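Indole-3-pyruvate decarboxylase (Azospirillum brasilense, PDB 2NXW) catalyses the thiamine diphosphate- and metal-dependent decarboxylation of indole-3-pyruvate to indole-3-acetaldehyde and CO2, a step of auxin biosynthesis. Local coordinates at residues I396-G401 and L415-Y420; T303-S308 and D402-A407; F426-G431 and T445-G450; A78-S83 and Y107-P112. All blocks are in the same frame, centred on the assembly; numbering follows the deposited sequence.

Contact 1: I396-G401 and L415-Y420; sequences IAADMG and LMAPGY. With TPP (thiamine diphosphate), chain E.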
# COMPACT_ATOMS: atom_id res chain seq x y z
N ILE A 396 -18.67 -5.28 -35.88
CA ILE A 396 -17.24 -5.13 -36.02
C ILE A 396 -16.52 -5.31 -34.70
O ILE A 396 -16.95 -4.78 -33.67
CB ILE A 396 -16.90 -3.72 -36.56
CG1 ILE A 396 -17.49 -3.55 -37.95
CG2 ILE A 396 -15.37 -3.50 -36.59
CD1 ILE A 396 -17.36 -2.12 -38.53
N ALA A 397 -15.45 -6.10 -34.73
CA ALA A 397 -14.61 -6.29 -33.55
C ALA A 397 -13.32 -5.55 -33.94
O ALA A 397 -12.75 -5.79 -35.00
CB ALA A 397 -14.32 -7.76 -33.31
N ALA A 398 -12.88 -4.63 -33.10
CA ALA A 398 -11.68 -3.88 -33.41
C ALA A 398 -10.65 -3.99 -32.30
O ALA A 398 -10.99 -4.11 -31.13
CB ALA A 398 -12.04 -2.41 -33.63
N ASP A 399 -9.38 -3.98 -32.69
CA ASP A 399 -8.30 -3.99 -31.73
C ASP A 399 -8.01 -2.52 -31.41
O ASP A 399 -8.74 -1.63 -31.87
CB ASP A 399 -7.05 -4.64 -32.33
CG ASP A 399 -6.21 -5.37 -31.29
OD1 ASP A 399 -5.67 -4.68 -30.40
OD2 ASP A 399 -6.10 -6.61 -31.36
N MET A 400 -6.99 -2.27 -30.60
CA MET A 400 -6.60 -0.90 -30.28
C MET A 400 -5.56 -0.49 -31.33
O MET A 400 -4.65 -1.26 -31.64
CB MET A 400 -5.97 -0.83 -28.88
CG MET A 400 -5.40 0.53 -28.53
SD MET A 400 -6.64 1.83 -28.60
CE MET A 400 -5.65 3.23 -28.12
N GLY A 401 -5.73 0.72 -31.86
CA GLY A 401 -4.83 1.24 -32.89
C GLY A 401 -5.66 2.09 -33.83
O GLY A 401 -6.82 2.37 -33.55
N LEU A 415 -20.25 -2.44 -32.50
CA LEU A 415 -18.80 -2.28 -32.50
C LEU A 415 -18.30 -2.73 -31.14
O LEU A 415 -18.74 -2.22 -30.10
CB LEU A 415 -18.41 -0.82 -32.74
CG LEU A 415 -16.91 -0.49 -32.62
CD1 LEU A 415 -16.11 -1.32 -33.64
CD2 LEU A 415 -16.69 1.01 -32.85
N MET A 416 -17.38 -3.68 -31.14
CA MET A 416 -16.83 -4.24 -29.92
C MET A 416 -15.33 -3.93 -29.93
O MET A 416 -14.63 -4.36 -30.84
CB MET A 416 -17.07 -5.74 -29.94
CG MET A 416 -16.79 -6.48 -28.69
SD MET A 416 -17.06 -8.21 -29.11
CE MET A 416 -18.83 -8.28 -29.17
N ALA A 417 -14.84 -3.19 -28.95
CA ALA A 417 -13.41 -2.83 -28.95
C ALA A 417 -12.99 -2.37 -27.58
O ALA A 417 -13.83 -2.02 -26.75
CB ALA A 417 -13.18 -1.71 -29.97
N PRO A 418 -11.67 -2.35 -27.32
CA PRO A 418 -11.17 -1.91 -26.01
C PRO A 418 -11.09 -0.38 -26.00
O PRO A 418 -10.02 0.21 -25.79
CB PRO A 418 -9.81 -2.59 -25.91
CG PRO A 418 -9.34 -2.59 -27.33
CD PRO A 418 -10.59 -2.94 -28.13
N GLY A 419 -12.24 0.26 -26.23
CA GLY A 419 -12.30 1.71 -26.30
C GLY A 419 -11.88 2.48 -25.07
O GLY A 419 -11.51 3.66 -25.18
N TYR A 420 -11.94 1.85 -23.90
CA TYR A 420 -11.53 2.52 -22.67
C TYR A 420 -10.23 1.93 -22.13
O TYR A 420 -9.30 2.66 -21.79
CB TYR A 420 -12.60 2.41 -21.58
CG TYR A 420 -13.95 2.99 -21.93
CD1 TYR A 420 -14.11 3.93 -22.95
CD2 TYR A 420 -15.08 2.62 -21.20
CE1 TYR A 420 -15.36 4.47 -23.26
CE2 TYR A 420 -16.34 3.16 -21.49
CZ TYR A 420 -16.47 4.07 -22.52
OH TYR A 420 -17.71 4.57 -22.85
N1' TPP E . 0.82 -3.36 -25.28
C2' TPP E . -0.48 -3.66 -25.12
CM2 TPP E . -0.87 -5.08 -24.70
N3' TPP E . -1.43 -2.74 -25.30
C4' TPP E . -1.13 -1.46 -25.67
N4' TPP E . -2.14 -0.55 -25.78
C5' TPP E . 0.23 -1.11 -25.92
C6' TPP E . 1.20 -2.10 -25.68
C7' TPP E . 0.66 0.31 -26.38
N3 TPP E . 0.18 0.67 -27.79
C2 TPP E . -0.90 1.44 -27.91
S1 TPP E . -1.08 1.66 -29.64
C5 TPP E . 0.32 0.72 -30.14
C4 TPP E . 0.86 0.29 -28.93
CM4 TPP E . 2.15 -0.58 -28.89
C6 TPP E . 0.75 0.50 -31.53
C7 TPP E . -0.29 -0.38 -32.25
O7 TPP E . 0.30 -0.72 -33.48
PA TPP E . -0.73 -1.35 -34.50
O1A TPP E . -1.45 -2.58 -33.95
O2A TPP E . 0.11 -1.70 -35.72
O3A TPP E . -1.84 -0.30 -34.94
PB TPP E . -1.42 1.22 -35.45
O1B TPP E . -0.24 1.15 -36.41
O2B TPP E . -2.72 1.75 -36.14
O3B TPP E . -1.11 2.11 -34.26
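Ile-396 and Leu-415 lie side by side at the start of a short parallel ladder, their CA atoms 4.8 Å apart. Leu-415 carries CG anti to its N (chi1 174°), which turns CD1 inward so that it lies 3.7 Å from Ile-396 CG2 as the two side chains cross obliquely. The backbone closes the ladder with two straight bonds: Met-416 N gives to Ile-396 O at 2.8 Å, and Ala-398 N gives to Met-416 O at 2.9 Å. Beyond them come two alanines, whose methyls let the chains stay close: the CB atoms of Ala-398 and Ala-417 are 3.9 Å apart. The pattern of bonds cannot continue at Pro-418, which has no N-H to offer Ala-398 O; that buried oxygen has ring carbon CD of Pro-418 at 3.2 Å and finds no hydrogen-bond donor. Ring carbon CG of Pro-418 rests 4.1 Å from Met-400 CB, and the proline centres an inverse gamma turn that bends the chain away. With an alanine here, the loss of CG and CD would probably open a gap beside Met-400 and free the turn to flex. Just after the strand, the Asp-399 carboxylate takes three backbone N-H groups: OD1 accepts from Met-400 N on the anti lone pair and also from Gly-425 N, OD2 from Gly-427 N. Strand 415-416 is the outermost of the sheet within this chain, strand 395-398 lies between it and strand 443-448, helix 402-407 packs on Leu-415 and Ala-417, and on the other face Met-416 reaches helix 68-82.

Contact 2: T303-S308 and D402-A407; sequences TNFAVS and DCLFTA. With TPP (thiamine diphosphate), chain E.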
# COMPACT_ATOMS: atom_id res chain seq x y z
N THR A 303 -8.92 7.53 -19.75
CA THR A 303 -8.31 6.82 -20.87
C THR A 303 -9.14 6.76 -22.14
O THR A 303 -10.34 6.48 -22.12
CB THR A 303 -7.94 5.37 -20.49
OG1 THR A 303 -7.05 5.37 -19.37
CG2 THR A 303 -7.23 4.68 -21.67
N ASN A 304 -8.47 7.06 -23.26
CA ASN A 304 -9.07 6.98 -24.58
C ASN A 304 -10.45 7.62 -24.62
O ASN A 304 -10.64 8.76 -24.20
CB ASN A 304 -9.15 5.53 -25.05
CG ASN A 304 -9.01 5.41 -26.56
OD1 ASN A 304 -9.66 4.56 -27.18
ND2 ASN A 304 -8.17 6.24 -27.15
N PHE A 305 -11.41 6.87 -25.15
CA PHE A 305 -12.76 7.38 -25.40
C PHE A 305 -13.71 7.55 -24.22
O PHE A 305 -14.85 7.99 -24.42
CB PHE A 305 -13.46 6.51 -26.44
CG PHE A 305 -12.74 6.44 -27.76
CD1 PHE A 305 -11.88 7.45 -28.17
CD2 PHE A 305 -12.96 5.36 -28.61
CE1 PHE A 305 -11.25 7.39 -29.41
CE2 PHE A 305 -12.34 5.29 -29.86
CZ PHE A 305 -11.48 6.31 -30.26
N ALA A 306 -13.28 7.20 -23.01
CA ALA A 306 -14.16 7.32 -21.84
C ALA A 306 -14.49 8.76 -21.46
O ALA A 306 -13.76 9.69 -21.79
CB ALA A 306 -13.52 6.63 -20.64
N VAL A 307 -15.62 8.93 -20.78
CA VAL A 307 -16.02 10.24 -20.29
C VAL A 307 -15.08 10.47 -19.12
O VAL A 307 -15.00 9.65 -18.21
CB VAL A 307 -17.48 10.24 -19.78
CG1 VAL A 307 -17.77 11.54 -19.04
CG2 VAL A 307 -18.44 10.07 -20.95
N SER A 308 -14.35 11.59 -19.16
CA SER A 308 -13.38 11.90 -18.13
C SER A 308 -13.83 12.93 -17.11
O SER A 308 -14.37 13.98 -17.46
CB SER A 308 -12.09 12.39 -18.78
OG SER A 308 -11.21 12.88 -17.79
N ASP A 402 -5.10 2.52 -34.95
CA ASP A 402 -5.89 3.33 -35.88
C ASP A 402 -7.06 2.51 -36.43
O ASP A 402 -8.04 3.08 -36.93
CB ASP A 402 -5.02 3.89 -37.01
CG ASP A 402 -5.65 5.10 -37.68
OD1 ASP A 402 -6.61 5.67 -37.12
OD2 ASP A 402 -5.17 5.49 -38.77
N CYS A 403 -6.99 1.19 -36.33
CA CYS A 403 -8.12 0.37 -36.79
C CYS A 403 -9.40 0.76 -36.03
O CYS A 403 -10.48 0.80 -36.61
CB CYS A 403 -7.81 -1.12 -36.59
SG CYS A 403 -7.39 -1.63 -34.89
N LEU A 404 -9.27 1.07 -34.74
CA LEU A 404 -10.42 1.48 -33.92
C LEU A 404 -10.91 2.87 -34.33
O LEU A 404 -12.10 3.11 -34.46
CB LEU A 404 -10.04 1.50 -32.44
CG LEU A 404 -11.11 2.05 -31.50
CD1 LEU A 404 -12.46 1.35 -31.72
CD2 LEU A 404 -10.64 1.88 -30.07
N PHE A 405 -9.97 3.79 -34.53
CA PHE A 405 -10.34 5.14 -34.93
C PHE A 405 -11.01 5.14 -36.31
O PHE A 405 -11.90 5.95 -36.57
CB PHE A 405 -9.08 6.02 -34.91
CG PHE A 405 -8.62 6.37 -33.53
CD1 PHE A 405 -8.90 7.61 -32.97
CD2 PHE A 405 -7.93 5.43 -32.76
CE1 PHE A 405 -8.50 7.92 -31.66
CE2 PHE A 405 -7.53 5.73 -31.45
CZ PHE A 405 -7.82 6.98 -30.90
N THR A 406 -10.61 4.21 -37.17
CA THR A 406 -11.20 4.07 -38.49
C THR A 406 -12.59 3.45 -38.38
O THR A 406 -13.52 3.85 -39.07
CB THR A 406 -10.34 3.18 -39.38
OG1 THR A 406 -9.01 3.70 -39.43
CG2 THR A 406 -10.91 3.15 -40.79
N ALA A 407 -12.73 2.46 -37.49
CA ALA A 407 -14.02 1.79 -37.29
C ALA A 407 -15.10 2.75 -36.82
O ALA A 407 -16.29 2.51 -37.06
CB ALA A 407 -13.86 0.64 -36.30
N1' TPP E . 0.82 -3.36 -25.28
C2' TPP E . -0.48 -3.66 -25.12
CM2 TPP E . -0.87 -5.08 -24.70
N3' TPP E . -1.43 -2.74 -25.30
C4' TPP E . -1.13 -1.46 -25.67
N4' TPP E . -2.14 -0.55 -25.78
C5' TPP E . 0.23 -1.11 -25.92
C6' TPP E . 1.20 -2.10 -25.68
C7' TPP E . 0.66 0.31 -26.38
N3 TPP E . 0.18 0.67 -27.79
C2 TPP E . -0.90 1.44 -27.91
S1 TPP E . -1.08 1.66 -29.64
C5 TPP E . 0.32 0.72 -30.14
C4 TPP E . 0.86 0.29 -28.93
CM4 TPP E . 2.15 -0.58 -28.89
C6 TPP E . 0.75 0.50 -31.53
C7 TPP E . -0.29 -0.38 -32.25
O7 TPP E . 0.30 -0.72 -33.48
PA TPP E . -0.73 -1.35 -34.50
O1A TPP E . -1.45 -2.58 -33.95
O2A TPP E . 0.11 -1.70 -35.72
O3A TPP E . -1.84 -0.30 -34.94
PB TPP E . -1.42 1.22 -35.45
O1B TPP E . -0.24 1.15 -36.41
O2B TPP E . -2.72 1.75 -36.14
O3B TPP E . -1.11 2.11 -34.26
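Phe-305 reaches Phe-405 from a type II' turn, Thr-303 to Ala-306, whose second position is filled by Asn-304 with a positive phi of 45°, where glycine is the usual choice. The backbones stay well apart, with 10.1 Å between the CA atoms of Phe-305 and Phe-405, and side chains, chiefly the two rings, bridge the distance. The rings form a T-shaped (edge-to-face) pair: the edge of Phe-305 points at one face of Phe-405, centroids 5.0 Å apart and planes at 69°. Its CZ stands over that face, offset toward the rim, and CE1 of Phe-305 comes within 3.6 Å of CE1 of Phe-405. Phe-305 holds CG beside its N and anti to its carbonyl carbon (chi1 -59°), aiming the ring at the helix. There its CE2 meets the branched end of Leu-404, 3.8 Å from CD2. Apolar residues suit this buried spot, and Phe-405 also makes an edge-to-face pair with Phe-552 of helix 547-558. In helix 402-407, Thr-406 OG1 donates to Asp-402 O at 2.8 Å, sharing that oxygen with the N-H of Thr-406. Asp-402 N donates to TPP O2B at 2.8 Å, so the positive end of the helix dipole probably stabilises the diphosphate. A helix N-terminus facing the diphosphate in the C-terminal domain, with the central domain packed on that helix, fits the three-domain architecture of thiamine diphosphate-dependent decarboxylases.

Contact 3: F426-G431 and T445-G450; sequences FGVPAG and TVVGDG. With MG (magnesium ion), chain C; TPP (thiamine diphosphate), chain E.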
# COMPACT_ATOMS: atom_id res chain seq x y z
N PHE A 426 -6.97 -7.65 -28.39
CA PHE A 426 -8.39 -7.97 -28.26
C PHE A 426 -9.10 -8.32 -29.57
O PHE A 426 -9.96 -9.20 -29.61
CB PHE A 426 -9.08 -6.74 -27.64
CG PHE A 426 -10.57 -6.87 -27.48
CD1 PHE A 426 -11.11 -7.41 -26.32
CD2 PHE A 426 -11.44 -6.40 -28.46
CE1 PHE A 426 -12.49 -7.46 -26.13
CE2 PHE A 426 -12.83 -6.45 -28.27
CZ PHE A 426 -13.36 -6.98 -27.11
N GLY A 427 -8.72 -7.64 -30.64
CA GLY A 427 -9.42 -7.75 -31.91
C GLY A 427 -9.78 -9.07 -32.54
O GLY A 427 -10.96 -9.41 -32.67
N VAL A 428 -8.76 -9.81 -32.97
CA VAL A 428 -9.01 -11.08 -33.61
C VAL A 428 -9.70 -12.07 -32.66
O VAL A 428 -10.71 -12.67 -33.04
CB VAL A 428 -7.69 -11.64 -34.21
CG1 VAL A 428 -7.85 -13.10 -34.62
CG2 VAL A 428 -7.31 -10.80 -35.45
N PRO A 429 -9.20 -12.24 -31.43
CA PRO A 429 -9.86 -13.17 -30.50
C PRO A 429 -11.30 -12.76 -30.20
O PRO A 429 -12.15 -13.62 -30.00
CB PRO A 429 -9.00 -13.10 -29.25
CG PRO A 429 -7.62 -12.81 -29.80
CD PRO A 429 -7.86 -11.84 -30.93
N ALA A 430 -11.57 -11.46 -30.15
CA ALA A 430 -12.94 -11.01 -29.87
C ALA A 430 -13.83 -11.35 -31.07
O ALA A 430 -14.97 -11.78 -30.89
CB ALA A 430 -12.97 -9.51 -29.60
N GLY A 431 -13.32 -11.17 -32.28
CA GLY A 431 -14.11 -11.51 -33.45
C GLY A 431 -14.42 -13.00 -33.43
O GLY A 431 -15.52 -13.42 -33.78
N THR A 445 -13.53 -8.12 -38.49
CA THR A 445 -12.51 -7.69 -37.54
C THR A 445 -11.54 -6.72 -38.20
O THR A 445 -11.11 -6.95 -39.32
CB THR A 445 -11.71 -8.90 -37.05
OG1 THR A 445 -12.59 -9.82 -36.39
CG2 THR A 445 -10.62 -8.47 -36.07
N VAL A 446 -11.23 -5.63 -37.50
CA VAL A 446 -10.22 -4.69 -37.99
C VAL A 446 -9.09 -4.71 -36.95
O VAL A 446 -9.33 -4.68 -35.74
CB VAL A 446 -10.77 -3.25 -38.21
CG1 VAL A 446 -11.79 -3.26 -39.35
CG2 VAL A 446 -11.39 -2.71 -36.94
N VAL A 447 -7.85 -4.78 -37.43
CA VAL A 447 -6.70 -4.93 -36.55
C VAL A 447 -5.44 -4.44 -37.24
O VAL A 447 -5.29 -4.59 -38.45
CB VAL A 447 -6.57 -6.46 -36.18
CG1 VAL A 447 -6.44 -7.29 -37.46
CG2 VAL A 447 -5.38 -6.70 -35.26
N GLY A 448 -4.53 -3.85 -36.46
CA GLY A 448 -3.28 -3.36 -37.03
C GLY A 448 -2.20 -4.43 -37.07
O GLY A 448 -2.37 -5.53 -36.54
N ASP A 449 -1.07 -4.13 -37.70
CA ASP A 449 0.01 -5.10 -37.80
C ASP A 449 0.64 -5.43 -36.44
O ASP A 449 0.96 -6.59 -36.17
CB ASP A 449 1.08 -4.64 -38.83
CG ASP A 449 1.62 -3.24 -38.57
OD1 ASP A 449 0.83 -2.27 -38.42
OD2 ASP A 449 2.86 -3.12 -38.58
N GLY A 450 0.81 -4.42 -35.60
CA GLY A 450 1.39 -4.67 -34.29
C GLY A 450 0.50 -5.60 -33.47
O GLY A 450 0.98 -6.56 -32.86
MG MG C . 0.52 -0.52 -37.40
N1' TPP E . 0.82 -3.36 -25.28
C2' TPP E . -0.48 -3.66 -25.12
CM2 TPP E . -0.87 -5.08 -24.70
N3' TPP E . -1.43 -2.74 -25.30
C4' TPP E . -1.13 -1.46 -25.67
N4' TPP E . -2.14 -0.55 -25.78
C5' TPP E . 0.23 -1.11 -25.92
C6' TPP E . 1.20 -2.10 -25.68
C7' TPP E . 0.66 0.31 -26.38
N3 TPP E . 0.18 0.67 -27.79
C2 TPP E . -0.90 1.44 -27.91
S1 TPP E . -1.08 1.66 -29.64
C5 TPP E . 0.32 0.72 -30.14
C4 TPP E . 0.86 0.29 -28.93
CM4 TPP E . 2.15 -0.58 -28.89
C6 TPP E . 0.75 0.50 -31.53
C7 TPP E . -0.29 -0.38 -32.25
O7 TPP E . 0.30 -0.72 -33.48
PA TPP E . -0.73 -1.35 -34.50
O1A TPP E . -1.45 -2.58 -33.95
O2A TPP E . 0.11 -1.70 -35.72
O3A TPP E . -1.84 -0.30 -34.94
PB TPP E . -1.42 1.22 -35.45
O1B TPP E . -0.24 1.15 -36.41
O2B TPP E . -2.72 1.75 -36.14
O3B TPP E . -1.11 2.11 -34.26
O HOH W 1 -11.48 -12.47 -35.84
O HOH W 2 -1.43 -0.69 -38.24
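Helix 427-431 runs nearly antiparallel to strand 445-448, at 165° with the axes 7.9 Å apart, from Gly-427 beside Val-447 to Gly-431 beside Thr-445. This is helix-on-sheet packing in an alpha/beta domain, and the strand ends at Gly-448, first of the Gly-448, Asp-449, Gly-450 (GDG) sequence that opens the thiamine diphosphate-binding motif. Glycines allow the close approach: a CB on Gly-431 would clash, 2.2 Å from Thr-445 OG1. Thr-445 suits its place by having two unlike branches. Its CG2 lies 3.5 Å from Gly-427 O, while OG1 is bonded to a water at 2.9 Å that donates to Val-428 O, also at 2.9 Å. CG2 of Val-428 touches CG1 of Val-447 at 4.1 Å. Past the strand, Asp-449 holds CG in the crowded position between N and carbonyl carbon (chi1 54°), and its OD1 binds magnesium at 2.0 Å. TPP O2A and O1B, a water, Asn-476 OD1 and Ser-478 O complete six ligands. Side chains on Gly-448 or Gly-450 would run into the cofactor. Without them the cofactor can come close, and Gly-450 N donates to TPP O2A at 2.8 Å, with an N-H...O angle of 160°.

Contact 4: A78-S83 and Y107-P112; sequences AARYSS and YAEKSP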
# COMPACT_ATOMS: atom_id res chain seq x y z
N ALA A 78 -17.90 -12.82 -26.13
CA ALA A 78 -19.15 -13.58 -26.10
C ALA A 78 -20.12 -12.94 -25.12
O ALA A 78 -21.33 -12.85 -25.38
CB ALA A 78 -18.87 -15.03 -25.71
N ALA A 79 -19.60 -12.49 -23.99
CA ALA A 79 -20.43 -11.84 -22.98
C ALA A 79 -21.01 -10.56 -23.55
O ALA A 79 -22.20 -10.28 -23.42
CB ALA A 79 -19.60 -11.53 -21.73
N ARG A 80 -20.17 -9.77 -24.20
CA ARG A 80 -20.62 -8.51 -24.78
C ARG A 80 -21.62 -8.73 -25.90
O ARG A 80 -22.59 -7.99 -26.03
CB ARG A 80 -19.43 -7.73 -25.34
CG ARG A 80 -18.42 -7.32 -24.30
CD ARG A 80 -17.36 -6.41 -24.90
NE ARG A 80 -16.18 -6.34 -24.05
CZ ARG A 80 -15.31 -5.33 -24.05
NH1 ARG A 80 -15.50 -4.29 -24.85
NH2 ARG A 80 -14.25 -5.38 -23.27
N TYR A 81 -21.38 -9.75 -26.72
CA TYR A 81 -22.24 -10.01 -27.86
C TYR A 81 -23.69 -10.26 -27.48
O TYR A 81 -24.61 -9.71 -28.10
CB TYR A 81 -21.72 -11.21 -28.66
CG TYR A 81 -22.43 -11.40 -29.99
CD1 TYR A 81 -21.99 -10.73 -31.14
CD2 TYR A 81 -23.57 -12.19 -30.09
CE1 TYR A 81 -22.67 -10.84 -32.36
CE2 TYR A 81 -24.26 -12.32 -31.30
CZ TYR A 81 -23.80 -11.64 -32.43
OH TYR A 81 -24.49 -11.72 -33.62
N SER A 82 -23.90 -11.07 -26.44
CA SER A 82 -25.25 -11.42 -26.00
C SER A 82 -25.67 -10.82 -24.67
O SER A 82 -26.72 -11.19 -24.13
CB SER A 82 -25.35 -12.95 -25.92
OG SER A 82 -25.10 -13.56 -27.18
N SER A 83 -24.88 -9.88 -24.14
CA SER A 83 -25.15 -9.23 -22.85
C SER A 83 -25.44 -10.29 -21.80
O SER A 83 -26.44 -10.23 -21.08
CB SER A 83 -26.32 -8.24 -22.96
OG SER A 83 -25.96 -7.13 -23.78
N TYR A 107 -12.87 -6.40 -16.75
CA TYR A 107 -13.27 -5.65 -15.56
C TYR A 107 -13.39 -4.17 -15.91
O TYR A 107 -14.39 -3.52 -15.61
CB TYR A 107 -12.23 -5.83 -14.44
CG TYR A 107 -12.64 -5.20 -13.12
CD1 TYR A 107 -13.04 -5.99 -12.05
CD2 TYR A 107 -12.62 -3.82 -12.95
CE1 TYR A 107 -13.42 -5.42 -10.83
CE2 TYR A 107 -13.00 -3.23 -11.74
CZ TYR A 107 -13.40 -4.04 -10.69
OH TYR A 107 -13.77 -3.46 -9.49
N ALA A 108 -12.37 -3.64 -16.59
CA ALA A 108 -12.35 -2.25 -16.97
C ALA A 108 -13.55 -1.83 -17.82
O ALA A 108 -14.02 -0.69 -17.72
CB ALA A 108 -11.05 -1.94 -17.73
N GLU A 109 -14.04 -2.74 -18.66
CA GLU A 109 -15.15 -2.40 -19.54
C GLU A 109 -16.48 -3.06 -19.18
O GLU A 109 -17.36 -3.22 -20.02
CB GLU A 109 -14.73 -2.66 -21.00
CG GLU A 109 -13.53 -1.74 -21.33
CD GLU A 109 -12.99 -1.83 -22.75
OE1 GLU A 109 -13.20 -2.85 -23.43
OE2 GLU A 109 -12.31 -0.86 -23.17
N LYS A 110 -16.59 -3.40 -17.90
CA LYS A 110 -17.83 -3.95 -17.34
C LYS A 110 -18.41 -5.16 -18.08
O LYS A 110 -19.59 -5.18 -18.42
CB LYS A 110 -18.88 -2.83 -17.28
CG LYS A 110 -18.54 -1.71 -16.28
CD LYS A 110 -19.04 -2.00 -14.87
CE LYS A 110 -20.53 -1.73 -14.76
NZ LYS A 110 -21.05 -1.85 -13.35
N SER A 111 -17.57 -6.17 -18.31
CA SER A 111 -18.00 -7.39 -18.99
C SER A 111 -17.82 -8.54 -18.01
O SER A 111 -16.71 -8.79 -17.53
CB SER A 111 -17.16 -7.62 -20.25
OG SER A 111 -17.62 -8.77 -20.94
N PRO A 112 -18.91 -9.26 -17.70
CA PRO A 112 -18.86 -10.37 -16.74
C PRO A 112 -18.30 -11.69 -17.23
O PRO A 112 -19.04 -12.60 -17.62
CB PRO A 112 -20.32 -10.49 -16.30
CG PRO A 112 -21.05 -10.24 -17.56
CD PRO A 112 -20.29 -9.05 -18.18
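Arg-80 and Glu-109 supply the ionic part. Glu-109 OE1 accepts from Arg-80 NH2 at 2.7 Å through its anti lone pair, lying in the guanidinium plane, and takes a weak second bond from Arg-80 NH1 at 3.1 Å. One oxygen thus serves both nitrogens, and the carboxylate is turned 68° from the guanidinium. Arginine suits the place through its length: with CG beside the backbone N (chi1 -63°), the chain extends from CG to NE across Ser-111 to reach the acid. On the way NE forms a salt bridge with Asp-76, which also receives Ser-111 OG. The van der Waals contacts join small groups, for which the methyl of Ala-79 suffices: its CB sits 3.5 Å from Ser-111 OG and 4.4 Å from Pro-112 CD. A Schellman motif with Lys-110 at positive phi ends helix 100-108, so that Ser-111 can lie against Ala-79. With a leucine in place of Arg-80, Glu-109 would probably be left a buried carboxylate without its countercharge, and Asp-76 would lose a partner. Since Glu-109 OE2 accepts from the N-H groups of Tyr-420 and Tyr-421, the chemistry implies a carboxylate that is probably ionised and fixed in rotation, linking the N-terminal to the C-terminal domain.

Contact 1 is the hub, with its centre about 8 Å from the centres of both contact 2 and contact 3 and about 13 Å from that of contact 4. It shares a sheet with contact 3, where Ala-397 O lies 2.9 Å from Val-446 N, a probable hydrogen bond. Toward contact 2, Gly-419 O probably accepts from Phe-305 N at 3.2 Å; toward contact 4, Ala-417 O meets Arg-80 NH1 only weakly, at 3.4 Å. Contacts 2 and 4 do not touch, their nearest atoms being about 7 Å apart. Contacts 1, 2 and 3 all border the cofactor: Gly-401, Asp-402 and residues 448-450 line its diphosphate, whereas the Glu-109 side chain stays about 11 Å from thiamine diphosphate.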